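Local coordinates for dihydroxyacetone kinase (Citrobacter freundii, PDB 1UN8), which phosphorylates dihydroxyacetone to dihydroxyacetone phosphate with ATP and a divalent metal ion, and works as a homodimer in glycerol fermentation, at residues T186-L198 / P206-G218. Sequence-based numbering, arbitrary orientation.
Sequences TFSLGVALSSCHL and PRHHPGHAELGMG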
loop_
_atom_site.group_PDB
_atom_site.type_symbol
_atom_site.label_atom_id
_atom_site.label_comp_id
_atom_site.label_asym_id
_atom_site.label_seq_id
_atom_site.Cartn_x
_atom_site.Cartn_y
_atom_site.Cartn_z
ATOM N N THR A 186 6.590 22.263 -9.729
ATOM C CA THR A 186 5.996 21.155 -9.011
ATOM C C THR A 186 5.279 21.635 -7.757
ATOM O O THR A 186 5.843 22.358 -6.939
ATOM C CB THR A 186 7.073 20.111 -8.654
ATOM O OG1 THR A 186 7.691 19.648 -9.860
ATOM C CG2 THR A 186 6.457 18.924 -7.924
ATOM N N PHE A 187 4.022 21.229 -7.629
ATOM C CA PHE A 187 3.191 21.612 -6.492
ATOM C C PHE A 187 2.493 20.386 -5.896
ATOM O O PHE A 187 1.827 19.615 -6.599
ATOM C CB PHE A 187 2.161 22.658 -6.934
ATOM C CG PHE A 187 2.758 23.792 -7.735
ATOM C CD1 PHE A 187 3.053 23.628 -9.088
ATOM C CD2 PHE A 187 3.099 24.995 -7.118
ATOM C CE1 PHE A 187 3.680 24.634 -9.809
ATOM C CE2 PHE A 187 3.727 26.009 -7.835
ATOM C CZ PHE A 187 4.019 25.827 -9.181
ATOM N N SER A 188 2.653 20.200 -4.591
ATOM C CA SER A 188 2.047 19.057 -3.926
ATOM C C SER A 188 1.232 19.445 -2.697
ATOM O O SER A 188 1.535 20.429 -2.017
ATOM C CB SER A 188 3.130 18.067 -3.516
ATOM O OG SER A 188 3.958 17.754 -4.614
ATOM N N LEU A 189 0.195 18.658 -2.432
ATOM C CA LEU A 189 -0.661 18.869 -1.281
ATOM C C LEU A 189 -1.096 17.509 -0.749
ATOM O O LEU A 189 -1.605 16.675 -1.489
ATOM C CB LEU A 189 -1.891 19.693 -1.664
ATOM C CG LEU A 189 -2.877 19.979 -0.528
ATOM C CD1 LEU A 189 -2.137 20.626 0.629
ATOM C CD2 LEU A 189 -4.014 20.871 -1.045
ATOM N N GLY A 190 -0.889 17.286 0.538
ATOM C CA GLY A 190 -1.269 16.013 1.123
ATOM C C GLY A 190 -2.359 16.126 2.171
ATOM O O GLY A 190 -2.644 17.209 2.695
ATOM N N VAL A 191 -2.983 14.995 2.475
ATOM C CA VAL A 191 -4.039 14.964 3.472
ATOM C C VAL A 191 -3.974 13.599 4.128
ATOM O O VAL A 191 -3.628 12.612 3.468
ATOM C CB VAL A 191 -5.438 15.174 2.833
ATOM C CG1 VAL A 191 -5.789 14.005 1.927
ATOM C CG2 VAL A 191 -6.486 15.353 3.925
ATOM N N ALA A 192 -4.286 13.543 5.423
ATOM C CA ALA A 192 -4.246 12.287 6.143
ATOM C C ALA A 192 -5.347 12.158 7.189
ATOM O O ALA A 192 -5.782 13.151 7.782
ATOM C CB ALA A 192 -2.883 12.119 6.792
ATOM N N LEU A 193 -5.799 10.921 7.398
ATOM C CA LEU A 193 -6.834 10.630 8.378
ATOM C C LEU A 193 -6.155 10.268 9.690
ATOM O O LEU A 193 -6.745 10.397 10.759
ATOM C CB LEU A 193 -7.718 9.479 7.899
ATOM C CG LEU A 193 -8.389 9.753 6.550
ATOM C CD1 LEU A 193 -9.382 8.632 6.216
ATOM C CD2 LEU A 193 -9.084 11.107 6.588
ATOM N N SER A 194 -4.913 9.818 9.610
ATOM C CA SER A 194 -4.161 9.479 10.816
ATOM C C SER A 194 -2.664 9.427 10.535
ATOM O O SER A 194 -2.236 9.165 9.415
ATOM C CB SER A 194 -4.627 8.143 11.417
ATOM O OG SER A 194 -4.469 7.082 10.502
ATOM N N SER A 195 -1.863 9.696 11.554
ATOM C CA SER A 195 -0.428 9.657 11.360
ATOM C C SER A 195 0.019 8.200 11.232
ATOM O O SER A 195 -0.808 7.296 11.161
ATOM C CB SER A 195 0.284 10.351 12.511
ATOM O OG SER A 195 1.632 10.607 12.175
ATOM N N CYS A 196 1.321 7.966 11.212
ATOM C CA CYS A 196 1.838 6.609 11.034
ATOM C C CYS A 196 2.267 5.917 12.317
ATOM O O CYS A 196 2.494 6.560 13.343
ATOM C CB CYS A 196 3.046 6.648 10.088
ATOM S SG CYS A 196 4.360 7.724 10.719
ATOM N N HIS A 197 2.387 4.597 12.243
ATOM C CA HIS A 197 2.847 3.813 13.377
ATOM C C HIS A 197 4.368 3.800 13.322
ATOM O O HIS A 197 4.958 3.472 12.299
ATOM C CB HIS A 197 2.324 2.378 13.300
ATOM C CG HIS A 197 0.851 2.262 13.532
ATOM N ND1 HIS A 197 -0.034 1.915 12.535
ATOM C CD2 HIS A 197 0.105 2.479 14.641
ATOM C CE1 HIS A 197 -1.264 1.928 13.017
ATOM N NE2 HIS A 197 -1.206 2.266 14.294
ATOM N N LEU A 198 5.005 4.157 14.425
ATOM C CA LEU A 198 6.455 4.184 14.486
ATOM C C LEU A 198 7.006 2.877 15.030
ATOM O O LEU A 198 6.349 2.211 15.820
ATOM C CB LEU A 198 6.903 5.341 15.367
ATOM C CG LEU A 198 6.512 6.727 14.847
ATOM C CD1 LEU A 198 6.858 7.775 15.899
ATOM C CD2 LEU A 198 7.241 7.018 13.524
ATOM N N PRO A 206 -1.325 7.043 17.033
ATOM C CA PRO A 206 -1.085 8.064 15.992
ATOM C C PRO A 206 -2.111 9.200 15.986
ATOM O O PRO A 206 -3.314 8.938 16.136
ATOM C CB PRO A 206 -1.089 7.244 14.700
ATOM C CG PRO A 206 -0.854 5.841 15.147
ATOM C CD PRO A 206 -1.636 5.672 16.419
ATOM N N ARG A 207 -1.666 10.426 15.818
ATOM C CA ARG A 207 -2.613 11.536 15.776
ATOM C C ARG A 207 -3.737 11.189 14.816
ATOM O O ARG A 207 -3.510 10.641 13.742
ATOM C CB ARG A 207 -1.926 12.836 15.373
ATOM C CG ARG A 207 -2.852 14.045 15.365
ATOM C CD ARG A 207 -2.131 15.252 14.779
ATOM N NE ARG A 207 -0.722 15.252 15.129
ATOM C CZ ARG A 207 0.243 15.697 14.337
ATOM N NH1 ARG A 207 -0.039 16.190 13.141
ATOM N NH2 ARG A 207 1.498 15.634 14.736
ATOM N N HIS A 208 -4.937 11.508 15.221
ATOM C CA HIS A 208 -6.109 11.245 14.448
ATOM C C HIS A 208 -7.261 12.193 14.845
ATOM O O HIS A 208 -7.430 12.508 16.033
ATOM C CB HIS A 208 -6.541 9.761 14.635
ATOM C CG HIS A 208 -7.998 9.460 14.206
ATOM N ND1 HIS A 208 -8.362 9.267 12.891
ATOM C CD2 HIS A 208 -9.131 9.328 14.937
ATOM C CE1 HIS A 208 -9.661 9.030 12.828
ATOM N NE2 HIS A 208 -10.151 9.061 14.054
ATOM N N HIS A 209 -8.023 12.636 13.900
ATOM C CA HIS A 209 -9.174 13.433 14.212
ATOM C C HIS A 209 -10.354 12.582 13.774
ATOM O O HIS A 209 -10.439 12.142 12.632
ATOM C CB HIS A 209 -9.076 14.811 13.552
ATOM C CG HIS A 209 -7.668 15.478 13.708
ATOM N ND1 HIS A 209 -7.127 15.828 14.927
ATOM C CD2 HIS A 209 -6.738 15.796 12.776
ATOM C CE1 HIS A 209 -5.921 16.334 14.741
ATOM N NE2 HIS A 209 -5.661 16.327 13.445
ATOM N N PRO A 210 -11.258 12.305 14.714
ATOM C CA PRO A 210 -12.428 11.502 14.361
ATOM C C PRO A 210 -13.329 12.139 13.313
ATOM O O PRO A 210 -13.703 13.305 13.450
ATOM C CB PRO A 210 -13.139 11.320 15.703
ATOM C CG PRO A 210 -12.091 11.616 16.724
ATOM C CD PRO A 210 -11.296 12.770 16.183
ATOM N N GLY A 211 -13.692 11.382 12.289
ATOM C CA GLY A 211 -14.558 11.866 11.224
ATOM C C GLY A 211 -13.973 13.025 10.411
ATOM O O GLY A 211 -14.577 13.470 9.429
ATOM N N HIS A 212 -12.802 13.502 10.811
ATOM C CA HIS A 212 -12.146 14.596 10.106
ATOM C C HIS A 212 -10.856 14.218 9.425
ATOM O O HIS A 212 -10.416 13.062 9.512
ATOM C CB HIS A 212 -11.826 15.739 11.071
ATOM C CG HIS A 212 -13.048 16.231 11.886
ATOM N ND1 HIS A 212 -14.157 16.797 11.295
ATOM C CD2 HIS A 212 -13.291 16.222 13.218
ATOM C CE1 HIS A 212 -15.034 17.118 12.230
ATOM N NE2 HIS A 212 -14.533 16.779 13.405
ATOM N N ALA A 213 -10.239 15.178 8.738
ATOM C CA ALA A 213 -8.994 14.917 8.013
ATOM C C ALA A 213 -7.999 16.058 8.140
ATOM O O ALA A 213 -8.339 17.219 7.921
ATOM C CB ALA A 213 -9.295 14.663 6.542
ATOM N N GLU A 214 -6.758 15.721 8.476
ATOM C CA GLU A 214 -5.725 16.735 8.630
ATOM C C GLU A 214 -5.042 17.073 7.299
ATOM O O GLU A 214 -4.269 16.282 6.745
ATOM C CB GLU A 214 -4.682 16.277 9.651
ATOM C CG GLU A 214 -3.560 17.274 9.859
ATOM C CD GLU A 214 -2.700 16.953 11.071
ATOM O OE1 GLU A 214 -1.495 17.301 11.041
ATOM O OE2 GLU A 214 -3.221 16.374 12.057
ATOM N N LEU A 215 -5.338 18.260 6.784
ATOM C CA LEU A 215 -4.752 18.706 5.537
ATOM C C LEU A 215 -3.312 19.144 5.781
ATOM O O LEU A 215 -3.033 19.901 6.715
ATOM C CB LEU A 215 -5.556 19.876 4.965
ATOM C CG LEU A 215 -5.035 20.435 3.646
ATOM C CD1 LEU A 215 -5.207 19.386 2.567
ATOM C CD2 LEU A 215 -5.798 21.685 3.269
ATOM N N GLY A 216 -2.396 18.655 4.952
ATOM C CA GLY A 216 -1.007 19.045 5.091
ATOM C C GLY A 216 -0.150 18.313 6.103
ATOM O O GLY A 216 0.960 18.755 6.398
ATOM N N MET A 217 -0.639 17.209 6.656
ATOM C CA MET A 217 0.183 16.462 7.609
ATOM C C MET A 217 1.503 16.114 6.895
ATOM O O MET A 217 1.504 15.645 5.746
ATOM C CB MET A 217 -0.524 15.184 8.053
ATOM C CG MET A 217 0.234 14.427 9.127
ATOM S SD MET A 217 -0.569 12.883 9.688
ATOM C CE MET A 217 -1.933 13.582 10.693
ATOM N N GLY A 218 2.616 16.356 7.576
ATOM C CA GLY A 218 3.921 16.085 6.999
ATOM C C GLY A 218 4.273 14.620 6.840
ATOM O O GLY A 218 3.674 13.765 7.496
HETATM O O HOH W 1 -7.945 12.763 11.324
#
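The carbonyl oxygen of Leu193, where the chain turns a corner, is gripped by two donors: His208 ND1 lies 2.9 Å from Leu193 O, and a water, itself held by His209 N, donates at 2.7 Å to Leu193 O. With its CG anti to the backbone N (chi1 163°), His208 presents the ND1 edge of its ring, the donor 30° out of the carbonyl plane of Leu193. Ser195 N makes a fairly straight bond to Arg207 O, in the carbonyl plane, pinning the chain beyond the corner. Within the Dak1 domain, strands 186-192 and 213-215 are antiparallel neighbours in a mixed sheet; Ala192 and Glu214 form the hydrogen-bonded pair, and Gly216 N, in the type II turn from Glu214 to Met217, donates to Gly190 O at 2.7 Å. Val191 CG2 and Leu193 CD2 both pack on Ala213 CB, while the side chains of Leu189 and Leu215 cross at about a right angle, meeting at their CD1 atoms. On the face carrying Ala192 and Glu214, Met217, bent at chi3 (-74°), lays SD 3.8 Å from Ala192 CB and 3.6 Å from Ser195 CA. Glu214 OE2 receives His209 NE2 on its anti side; the carboxylate also accepts Gly224 N and forms a salt bridge, with weak hydrogen-bond geometry, to Arg207 NH1.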